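Local coordinates for protein (alpha-amylase/trypsin inhibitor rati) (Eleusine coracana, PDB 1B1U), which inhibits both trypsin and alpha-amylase and may protect ragi seeds against hydrolytic enzymes of their own and of outside origin, at residues A[7-21]-A[67-79]. Sequence-based numbering, arbitrary orientation.
Sequences IPGMAIPHNPLDSCR and VVTPSGQHEGRLL
H14 and E75 form the one side-chain hydrogen bond of good geometry between residues 7-21 and residues 67-79, a short hairpin and the loop that follows. ND1 of H14 donates to OE1 of E75 over 3.0 Å with an N-H...O angle of 159°. The oxygen lies almost in the imidazole plane and is approached on its syn side, while ring and carboxylate planes stand 79° apart. Beyond CG the glutamate chain is extended, which carries the carboxylate from strand 74-75 across to the histidine. That strand pairs antiparallel with 67-68, E75 N donating to V67 O. Without the carboxylate, as with an alanine here, H14 ND1 would probably lose its acceptor and the imidazole be freer to turn.

Beside the paired strand 67-68, P8 CG meets V67 CG1 tip to tip at 3.5 Å; at the type I turn, I7 CG2 touches P70 CG at the same distance. On the other side of E75, L78 CD2 packs near N15 OD1. L78 O lies 2.9 Å above the R21 guanidinium plane, over its centre, a placement that gives no hydrogen bond. R21 CG, anti to the backbone N (chi1 -172°), rests 3.4 Å from L78 CB. D18 OD1 is satisfied by Q47. The contact thus joins the N-terminal loop and the start of helix 19-29, held by the C20-C44 disulfide, to the hairpin after helix 53-64 in the small helical, disulfide-bonded fold of the cereal trypsin/alpha-amylase inhibitors. The well-formed H14-E75 bond is the polar tie between the segments, while R21 spends N-H groups on Q90 and, weakly, Q80 O rather than on L78 O.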
ATOM      1  N   ILE A   7       2.982   7.834  11.488  1.00 22.13           N
ATOM      2  CA  ILE A   7       1.933   8.806  11.201  1.00 22.86           C
ATOM      3  C   ILE A   7       2.234   9.702  10.009  1.00 18.43           C
ATOM      4  O   ILE A   7       3.320  10.257   9.888  1.00 19.03           O
ATOM      5  CB  ILE A   7       1.667   9.691  12.453  1.00 22.81           C
ATOM      6  CG1 ILE A   7       0.933   8.868  13.507  1.00 24.38           C
ATOM      7  CG2 ILE A   7       0.834  10.914  12.094  1.00 25.18           C
ATOM      8  CD1 ILE A   7       1.085   9.400  14.906  1.00 27.67           C
ATOM      9  N   PRO A   8       1.257   9.853   9.107  1.00 17.47           N
ATOM     10  CA  PRO A   8       1.443  10.694   7.924  1.00 20.64           C
ATOM     11  C   PRO A   8       2.005  12.064   8.269  1.00 28.23           C
ATOM     12  O   PRO A   8       1.352  12.883   8.920  1.00 34.44           O
ATOM     13  CB  PRO A   8       0.050  10.764   7.310  1.00 16.52           C
ATOM     14  CG  PRO A   8      -0.598   9.490   7.746  1.00 17.83           C
ATOM     15  CD  PRO A   8      -0.074   9.227   9.132  1.00 16.04           C
ATOM     16  N   GLY A   9       3.231  12.293   7.821  1.00 32.15           N
ATOM     17  CA  GLY A   9       3.927  13.538   8.069  1.00 37.53           C
ATOM     18  C   GLY A   9       5.364  13.218   7.730  1.00 41.72           C
ATOM     19  O   GLY A   9       5.823  13.503   6.616  1.00 43.30           O
ATOM     20  N   MET A  10       6.072  12.607   8.679  1.00 40.63           N
ATOM     21  CA  MET A  10       7.455  12.215   8.436  1.00 41.47           C
ATOM     22  C   MET A  10       7.532  10.701   8.319  1.00 37.65           C
ATOM     23  O   MET A  10       7.672  10.174   7.220  1.00 42.64           O
ATOM     24  CB  MET A  10       8.381  12.704   9.551  1.00 44.25           C
ATOM     25  CG  MET A  10       9.550  13.559   9.039  1.00 48.03           C
ATOM     26  SD  MET A  10      10.622  12.764   7.779  1.00 52.59           S
ATOM     27  CE  MET A  10      10.129  13.659   6.254  1.00 43.39           C
ATOM     28  N   ALA A  11       7.426  10.001   9.443  1.00 32.84           N
ATOM     29  CA  ALA A  11       7.482   8.544   9.433  1.00 29.68           C
ATOM     30  C   ALA A  11       6.770   7.955   8.216  1.00 27.77           C
ATOM     31  O   ALA A  11       7.232   6.970   7.647  1.00 28.48           O
ATOM     32  CB  ALA A  11       6.876   7.993  10.708  1.00 35.69           C
ATOM     33  N   ILE A  12       5.638   8.545   7.832  1.00 22.44           N
ATOM     34  CA  ILE A  12       4.894   8.085   6.660  1.00 17.27           C
ATOM     35  C   ILE A  12       4.503   9.274   5.762  1.00 19.11           C
ATOM     36  O   ILE A  12       3.887  10.240   6.206  1.00 18.87           O
ATOM     37  CB  ILE A  12       3.645   7.265   7.070  1.00  8.56           C
ATOM     38  CG1 ILE A  12       4.092   5.937   7.658  1.00  3.88           C
ATOM     39  CG2 ILE A  12       2.791   6.971   5.876  1.00  5.52           C
ATOM     40  CD1 ILE A  12       3.046   4.913   7.694  1.00  2.00           C
ATOM     41  N   PRO A  13       4.880   9.222   4.477  1.00 18.36           N
ATOM     42  CA  PRO A  13       4.529  10.341   3.607  1.00 18.55           C
ATOM     43  C   PRO A  13       3.045  10.646   3.534  1.00 20.09           C
ATOM     44  O   PRO A  13       2.208   9.888   4.034  1.00 20.62           O
ATOM     45  CB  PRO A  13       5.105   9.936   2.250  1.00 16.57           C
ATOM     46  CG  PRO A  13       6.162   8.952   2.571  1.00 16.69           C
ATOM     47  CD  PRO A  13       5.637   8.192   3.751  1.00 14.18           C
ATOM     48  N   HIS A  14       2.739  11.782   2.916  1.00 21.85           N
ATOM     49  CA  HIS A  14       1.369  12.220   2.730  1.00 24.79           C
ATOM     50  C   HIS A  14       0.848  11.502   1.496  1.00 24.94           C
ATOM     51  O   HIS A  14       1.366  11.690   0.393  1.00 26.47           O
ATOM     52  CB  HIS A  14       1.327  13.733   2.531  1.00 27.85           C
ATOM     53  CG  HIS A  14       1.362  14.503   3.810  1.00 26.25           C
ATOM     54  ND1 HIS A  14       0.289  14.556   4.671  1.00 26.30           N
ATOM     55  CD2 HIS A  14       2.351  15.219   4.395  1.00 30.13           C
ATOM     56  CE1 HIS A  14       0.617  15.272   5.732  1.00 30.98           C
ATOM     57  NE2 HIS A  14       1.861  15.686   5.589  1.00 30.31           N
ATOM     58  N   ASN A  15      -0.185  10.691   1.703  1.00 24.97           N
ATOM     59  CA  ASN A  15      -0.788   9.870   0.652  1.00 25.05           C
ATOM     60  C   ASN A  15       0.239   8.800   0.254  1.00 23.96           C
ATOM     61  O   ASN A  15       0.707   8.760  -0.889  1.00 20.36           O
ATOM     62  CB  ASN A  15      -1.188  10.705  -0.570  1.00 20.46           C
ATOM     63  CG  ASN A  15      -2.331  10.069  -1.348  1.00 17.54           C
ATOM     64  OD1 ASN A  15      -2.832   9.011  -0.968  1.00 15.66           O
ATOM     65  ND2 ASN A  15      -2.744  10.704  -2.432  1.00 16.09           N
ATOM     66  N   PRO A  16       0.593   7.915   1.212  1.00 22.09           N
ATOM     67  CA  PRO A  16       1.561   6.836   1.016  1.00 20.13           C
ATOM     68  C   PRO A  16       1.179   5.871  -0.088  1.00 22.82           C
ATOM     69  O   PRO A  16      -0.004   5.667  -0.385  1.00 24.01           O
ATOM     70  CB  PRO A  16       1.612   6.142   2.377  1.00 19.43           C
ATOM     71  CG  PRO A  16       0.307   6.473   3.007  1.00 21.97           C
ATOM     72  CD  PRO A  16       0.036   7.881   2.577  1.00 19.48           C
ATOM     73  N   LEU A  17       2.203   5.285  -0.697  1.00 17.86           N
ATOM     74  CA  LEU A  17       2.016   4.312  -1.755  1.00 13.12           C
ATOM     75  C   LEU A  17       0.955   4.733  -2.762  1.00  9.83           C
ATOM     76  O   LEU A  17       0.094   3.944  -3.123  1.00 13.18           O
ATOM     77  CB  LEU A  17       1.661   2.959  -1.125  1.00  7.54           C
ATOM     78  CG  LEU A  17       2.269   2.776   0.273  1.00  2.63           C
ATOM     79  CD1 LEU A  17       1.749   1.518   0.908  1.00  2.00           C
ATOM     80  CD2 LEU A  17       3.786   2.722   0.167  1.00  4.50           C
ATOM     81  N   ASP A  18       1.013   5.975  -3.221  1.00  7.99           N
ATOM     82  CA  ASP A  18       0.032   6.431  -4.192  1.00 11.27           C
ATOM     83  C   ASP A  18       0.178   5.628  -5.474  1.00 14.99           C
ATOM     84  O   ASP A  18      -0.807   5.320  -6.144  1.00 16.14           O
ATOM     85  CB  ASP A  18       0.226   7.913  -4.506  1.00 15.91           C
ATOM     86  CG  ASP A  18       1.666   8.348  -4.378  1.00 20.01           C
ATOM     87  OD1 ASP A  18       2.307   7.959  -3.382  1.00 20.48           O
ATOM     88  OD2 ASP A  18       2.155   9.076  -5.270  1.00 23.46           O
ATOM     89  N   SER A  19       1.426   5.304  -5.802  1.00 18.70           N
ATOM     90  CA  SER A  19       1.776   4.542  -6.996  1.00 16.41           C
ATOM     91  C   SER A  19       1.362   3.092  -6.892  1.00 14.00           C
ATOM     92  O   SER A  19       1.363   2.364  -7.880  1.00 18.50           O
ATOM     93  CB  SER A  19       3.282   4.611  -7.236  1.00 15.41           C
ATOM     94  OG  SER A  19       3.603   5.780  -7.965  1.00 19.14           O
ATOM     95  N   CYS A  20       1.027   2.672  -5.685  1.00 14.18           N
ATOM     96  CA  CYS A  20       0.595   1.312  -5.448  1.00 13.15           C
ATOM     97  C   CYS A  20      -0.906   1.147  -5.704  1.00 12.47           C
ATOM     98  O   CYS A  20      -1.416   0.035  -5.731  1.00 11.65           O
ATOM     99  CB  CYS A  20       0.918   0.917  -4.012  1.00 14.59           C
ATOM    100  SG  CYS A  20       2.690   0.674  -3.689  1.00 25.40           S
ATOM    101  N   ARG A  21      -1.611   2.259  -5.893  1.00 13.89           N
ATOM    102  CA  ARG A  21      -3.053   2.213  -6.129  1.00 16.10           C
ATOM    103  C   ARG A  21      -3.355   1.665  -7.510  1.00 16.35           C
ATOM    104  O   ARG A  21      -4.223   0.803  -7.688  1.00 14.65           O
ATOM    105  CB  ARG A  21      -3.674   3.611  -6.002  1.00 17.21           C
ATOM    106  CG  ARG A  21      -5.206   3.615  -6.051  1.00 13.21           C
ATOM    107  CD  ARG A  21      -5.735   3.893  -7.453  1.00 10.81           C
ATOM    108  NE  ARG A  21      -7.162   3.597  -7.591  1.00 11.36           N
ATOM    109  CZ  ARG A  21      -7.746   2.482  -7.159  1.00  8.81           C
ATOM    110  NH1 ARG A  21      -7.032   1.539  -6.557  1.00  6.24           N
ATOM    111  NH2 ARG A  21      -9.053   2.317  -7.306  1.00 10.60           N
ATOM    112  N   VAL A  67      -6.824   7.157   6.755  1.00 15.98           N
ATOM    113  CA  VAL A  67      -6.403   7.738   8.017  1.00 15.30           C
ATOM    114  C   VAL A  67      -6.645   9.253   8.051  1.00 13.09           C
ATOM    115  O   VAL A  67      -6.774   9.910   7.008  1.00  8.30           O
ATOM    116  CB  VAL A  67      -4.889   7.394   8.271  1.00 15.20           C
ATOM    117  CG1 VAL A  67      -3.993   8.536   7.828  1.00 10.64           C
ATOM    118  CG2 VAL A  67      -4.665   7.038   9.731  1.00 14.12           C
ATOM    119  N   VAL A  68      -6.747   9.789   9.265  1.00 15.66           N
ATOM    120  CA  VAL A  68      -6.935  11.222   9.465  1.00 16.60           C
ATOM    121  C   VAL A  68      -5.581  11.766   9.922  1.00 17.02           C
ATOM    122  O   VAL A  68      -5.021  11.295  10.908  1.00 16.50           O
ATOM    123  CB  VAL A  68      -8.012  11.557  10.577  1.00 14.63           C
ATOM    124  CG1 VAL A  68      -8.580  12.943  10.345  1.00 12.58           C
ATOM    125  CG2 VAL A  68      -9.137  10.546  10.579  1.00 10.94           C
ATOM    126  N   THR A  69      -5.048  12.730   9.183  1.00 24.21           N
ATOM    127  CA  THR A  69      -3.773  13.355   9.525  1.00 32.06           C
ATOM    128  C   THR A  69      -4.000  14.107  10.834  1.00 32.75           C
ATOM    129  O   THR A  69      -5.128  14.485  11.139  1.00 34.16           O
ATOM    130  CB  THR A  69      -3.348  14.373   8.428  1.00 35.36           C
ATOM    131  OG1 THR A  69      -3.196  13.690   7.179  1.00 41.38           O
ATOM    132  CG2 THR A  69      -2.037  15.056   8.784  1.00 36.49           C
ATOM    133  N   PRO A  70      -2.946  14.296  11.647  1.00 33.22           N
ATOM    134  CA  PRO A  70      -3.108  15.025  12.913  1.00 32.05           C
ATOM    135  C   PRO A  70      -3.592  16.468  12.717  1.00 32.40           C
ATOM    136  O   PRO A  70      -3.945  17.153  13.679  1.00 34.75           O
ATOM    137  CB  PRO A  70      -1.718  14.963  13.546  1.00 32.20           C
ATOM    138  CG  PRO A  70      -1.063  13.782  12.901  1.00 37.14           C
ATOM    139  CD  PRO A  70      -1.572  13.788  11.487  1.00 35.10           C
ATOM    140  N   SER A  71      -3.607  16.915  11.462  1.00 32.28           N
ATOM    141  CA  SER A  71      -4.053  18.257  11.093  1.00 28.39           C
ATOM    142  C   SER A  71      -5.546  18.239  10.732  1.00 31.55           C
ATOM    143  O   SER A  71      -6.066  19.176  10.115  1.00 29.17           O
ATOM    144  CB  SER A  71      -3.231  18.766   9.907  1.00 25.45           C
ATOM    145  OG  SER A  71      -3.922  19.752   9.162  1.00 21.81           O
ATOM    146  N   GLY A  72      -6.226  17.163  11.125  1.00 33.18           N
ATOM    147  CA  GLY A  72      -7.647  17.022  10.846  1.00 34.88           C
ATOM    148  C   GLY A  72      -7.960  16.605   9.421  1.00 35.80           C
ATOM    149  O   GLY A  72      -9.093  16.235   9.113  1.00 36.33           O
ATOM    150  N   GLN A  73      -6.961  16.674   8.546  1.00 36.89           N
ATOM    151  CA  GLN A  73      -7.143  16.297   7.156  1.00 32.19           C
ATOM    152  C   GLN A  73      -6.959  14.796   7.007  1.00 30.18           C
ATOM    153  O   GLN A  73      -6.153  14.184   7.693  1.00 29.45           O
ATOM    154  CB  GLN A  73      -6.159  17.053   6.273  1.00 33.34           C
ATOM    155  CG  GLN A  73      -6.807  18.178   5.475  1.00 34.40           C
ATOM    156  CD  GLN A  73      -7.320  17.714   4.122  1.00 40.82           C
ATOM    157  OE1 GLN A  73      -7.771  18.520   3.299  1.00 38.82           O
ATOM    158  NE2 GLN A  73      -7.250  16.407   3.882  1.00 40.98           N
ATOM    159  N   HIS A  74      -7.731  14.210   6.106  1.00 29.43           N
ATOM    160  CA  HIS A  74      -7.707  12.777   5.866  1.00 28.48           C
ATOM    161  C   HIS A  74      -7.035  12.431   4.546  1.00 26.69           C
ATOM    162  O   HIS A  74      -7.140  13.169   3.567  1.00 24.81           O
ATOM    163  CB  HIS A  74      -9.144  12.237   5.859  1.00 33.89           C
ATOM    164  CG  HIS A  74     -10.182  13.266   5.512  1.00 38.53           C
ATOM    165  ND1 HIS A  74      -9.864  14.548   5.111  1.00 39.97           N
ATOM    166  CD2 HIS A  74     -11.537  13.203   5.512  1.00 40.36           C
ATOM    167  CE1 HIS A  74     -10.973  15.229   4.880  1.00 38.82           C
ATOM    168  NE2 HIS A  74     -12.001  14.435   5.116  1.00 43.92           N
ATOM    169  N   GLU A  75      -6.338  11.306   4.528  1.00 25.90           N
ATOM    170  CA  GLU A  75      -5.677  10.851   3.313  1.00 26.86           C
ATOM    171  C   GLU A  75      -5.588   9.336   3.368  1.00 27.00           C
ATOM    172  O   GLU A  75      -5.353   8.760   4.430  1.00 27.46           O
ATOM    173  CB  GLU A  75      -4.279  11.483   3.175  1.00 28.28           C
ATOM    174  CG  GLU A  75      -3.326  11.268   4.350  1.00 26.89           C
ATOM    175  CD  GLU A  75      -2.077  12.154   4.271  1.00 26.62           C
ATOM    176  OE1 GLU A  75      -2.101  13.179   3.556  1.00 27.69           O
ATOM    177  OE2 GLU A  75      -1.067  11.825   4.925  1.00 25.86           O
ATOM    178  N   GLY A  76      -5.799   8.691   2.227  1.00 26.52           N
ATOM    179  CA  GLY A  76      -5.747   7.242   2.184  1.00 26.04           C
ATOM    180  C   GLY A  76      -7.007   6.666   1.572  1.00 24.23           C
ATOM    181  O   GLY A  76      -7.844   7.407   1.060  1.00 21.92           O
ATOM    182  N   ARG A  77      -7.152   5.346   1.638  1.00 23.36           N
ATOM    183  CA  ARG A  77      -8.313   4.674   1.063  1.00 22.86           C
ATOM    184  C   ARG A  77      -8.344   4.946  -0.442  1.00 20.88           C
ATOM    185  O   ARG A  77      -9.305   5.482  -0.989  1.00 18.96           O
ATOM    186  CB  ARG A  77      -9.609   5.164   1.722  1.00 23.94           C
ATOM    187  CG  ARG A  77     -10.841   4.303   1.424  1.00 24.50           C
ATOM    188  CD  ARG A  77     -12.037   5.157   0.963  1.00 25.13           C
ATOM    189  NE  ARG A  77     -13.134   4.351   0.422  1.00 18.91           N
ATOM    190  CZ  ARG A  77     -13.727   3.360   1.079  1.00 18.71           C
ATOM    191  NH1 ARG A  77     -13.336   3.047   2.308  1.00 20.10           N
ATOM    192  NH2 ARG A  77     -14.713   2.681   0.516  1.00 15.22           N
ATOM    193  N   LEU A  78      -7.264   4.573  -1.110  1.00 23.55           N
ATOM    194  CA  LEU A  78      -7.169   4.756  -2.547  1.00 20.08           C
ATOM    195  C   LEU A  78      -7.740   3.512  -3.238  1.00 14.58           C
ATOM    196  O   LEU A  78      -8.080   3.553  -4.422  1.00 16.09           O
ATOM    197  CB  LEU A  78      -5.703   4.958  -2.945  1.00 19.02           C
ATOM    198  CG  LEU A  78      -5.049   6.348  -2.919  1.00 21.30           C
ATOM    199  CD1 LEU A  78      -5.869   7.313  -2.066  1.00 20.20           C
ATOM    200  CD2 LEU A  78      -3.613   6.220  -2.383  1.00 13.31           C
ATOM    201  N   LEU A  79      -7.835   2.416  -2.486  1.00 10.10           N
ATOM    202  CA  LEU A  79      -8.346   1.143  -3.000  1.00  7.12           C
ATOM    203  C   LEU A  79      -9.871   1.141  -3.089  1.00  9.20           C
ATOM    204  O   LEU A  79     -10.557   0.393  -2.385  1.00  7.06           O
ATOM    205  CB  LEU A  79      -7.853  -0.027  -2.120  1.00  4.24           C
ATOM    206  CG  LEU A  79      -6.322  -0.263  -2.031  1.00  7.48           C
ATOM    207  CD1 LEU A  79      -6.021  -1.719  -1.713  1.00  2.00           C
ATOM    208  CD2 LEU A  79      -5.630   0.125  -3.332  1.00  5.81           C
TER